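Local coordinates for kynurenine formamidase (Bacillus anthracis, PDB 4CO9), which uses two zinc ions to hydrolyse N-formyl-L-kynurenine to L-kynurenine and formate in the kynurenine pathway of tryptophan degradation, at residues Leu110-Ser114 and Leu179-Asp184. Numbering follows the deposited sequence.
Sequences LLRTS and LDHVAD
Arg112 and Leu179 bring the two backbones to 6.1 Å between their CA atoms, where the C-terminal end of strand 108-112, in the mixed sheet of this cyclase-family fold, meets a type I beta turn from Leu179 to Val182. Residues 179-184 curve around the guanidinium edge of Arg112, which thus ties the loop leading into strand 185-190 to the sheet; this is structural packing, with the Leu111 side chain about 13 Å from a zinc ion. With CG anti to the backbone N (chi1 -167°) and a bend at chi3, the Arg112 chain crosses that of Leu179 at a slant. NE donates a nearly straight bond to Leu179 O (3.0 Å), from above the carbonyl plane; Val182 N, closing the turn, reaches that oxygen from the opposite face. NH2 makes a bent bond to Val182 O (2.6 Å), tilted from both planes. Asp86 on strand 81-86 adds a second salt bridge to NH1. CD1 of Leu179 packs on CB of Leu110, and Ser114 OG donates to Asp180 OD1 on its syn side. The Asp184 salt bridge is end-on: Arg112 NH1 meets Asp184 OD1 on its syn side at 2.6 Å (157°), while NH2 makes a more bent bond to the anti side of the same oxygen.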
# COMPACT_ATOMS: atom_id res chain seq x y z
N LEU C 110 13.78 -2.71 -12.32
CA LEU C 110 14.31 -2.91 -10.97
C LEU C 110 15.75 -3.36 -11.05
O LEU C 110 16.08 -4.27 -11.82
CB LEU C 110 13.49 -3.95 -10.19
CG LEU C 110 11.98 -3.75 -10.16
CD1 LEU C 110 11.29 -4.80 -9.32
CD2 LEU C 110 11.61 -2.36 -9.66
N LEU C 111 16.59 -2.72 -10.25
CA LEU C 111 18.02 -2.97 -10.22
C LEU C 111 18.42 -3.71 -8.96
O LEU C 111 18.25 -3.19 -7.85
CB LEU C 111 18.78 -1.64 -10.29
CG LEU C 111 18.43 -0.67 -11.41
CD1 LEU C 111 19.32 0.57 -11.35
CD2 LEU C 111 18.58 -1.33 -12.76
N ARG C 112 18.93 -4.93 -9.12
CA ARG C 112 19.49 -5.69 -8.02
C ARG C 112 20.98 -5.36 -7.88
O ARG C 112 21.79 -5.78 -8.70
CB ARG C 112 19.33 -7.21 -8.23
CG ARG C 112 19.64 -8.02 -6.98
CD ARG C 112 19.80 -9.53 -7.18
NE ARG C 112 18.63 -10.16 -7.79
CZ ARG C 112 18.47 -10.31 -9.10
NH1 ARG C 112 19.42 -9.91 -9.96
NH2 ARG C 112 17.36 -10.86 -9.56
N THR C 113 21.31 -4.56 -6.87
CA THR C 113 22.71 -4.29 -6.55
C THR C 113 23.27 -5.36 -5.62
O THR C 113 24.47 -5.59 -5.61
CB THR C 113 22.92 -2.92 -5.86
OG1 THR C 113 22.41 -2.97 -4.52
CG2 THR C 113 22.25 -1.79 -6.64
N SER C 114 22.39 -6.00 -4.85
CA SER C 114 22.78 -6.95 -3.81
C SER C 114 23.86 -6.38 -2.90
O SER C 114 24.71 -7.12 -2.40
CB SER C 114 23.26 -8.27 -4.43
OG SER C 114 22.24 -8.85 -5.23
N LEU C 179 15.30 -8.15 -3.51
CA LEU C 179 15.39 -8.88 -4.76
C LEU C 179 16.32 -10.09 -4.74
O LEU C 179 16.48 -10.75 -5.76
CB LEU C 179 15.85 -7.92 -5.87
CG LEU C 179 14.97 -6.71 -6.18
CD1 LEU C 179 15.63 -5.86 -7.26
CD2 LEU C 179 13.57 -7.11 -6.59
N ASP C 180 16.93 -10.42 -3.61
CA ASP C 180 17.89 -11.54 -3.61
C ASP C 180 17.22 -12.92 -3.80
O ASP C 180 17.86 -13.84 -4.27
CB ASP C 180 18.82 -11.49 -2.40
CG ASP C 180 20.07 -10.63 -2.66
OD1 ASP C 180 20.05 -9.74 -3.56
OD2 ASP C 180 21.07 -10.85 -1.95
N HIS C 181 15.92 -13.00 -3.53
CA HIS C 181 15.17 -14.24 -3.68
C HIS C 181 14.44 -14.36 -5.02
O HIS C 181 13.69 -15.29 -5.22
CB HIS C 181 14.18 -14.42 -2.53
CG HIS C 181 13.12 -13.37 -2.46
ND1 HIS C 181 13.38 -12.08 -2.04
CD2 HIS C 181 11.80 -13.41 -2.75
CE1 HIS C 181 12.27 -11.37 -2.10
NE2 HIS C 181 11.29 -12.15 -2.51
N VAL C 182 14.66 -13.42 -5.94
CA VAL C 182 14.00 -13.47 -7.24
C VAL C 182 15.00 -13.43 -8.38
O VAL C 182 16.04 -12.77 -8.32
CB VAL C 182 12.94 -12.34 -7.40
CG1 VAL C 182 11.99 -12.33 -6.22
CG2 VAL C 182 13.59 -10.99 -7.58
N ALA C 183 14.66 -14.14 -9.44
CA ALA C 183 15.53 -14.24 -10.60
C ALA C 183 15.35 -13.04 -11.50
O ALA C 183 14.30 -12.37 -11.48
CB ALA C 183 15.20 -15.52 -11.37
N ASP C 184 16.37 -12.77 -12.32
CA ASP C 184 16.27 -11.76 -13.35
C ASP C 184 15.16 -12.11 -14.32
O ASP C 184 14.83 -13.29 -14.50
CB ASP C 184 17.57 -11.66 -14.15
CG ASP C 184 18.72 -11.12 -13.35
OD1 ASP C 184 18.51 -10.47 -12.31
OD2 ASP C 184 19.87 -11.29 -13.80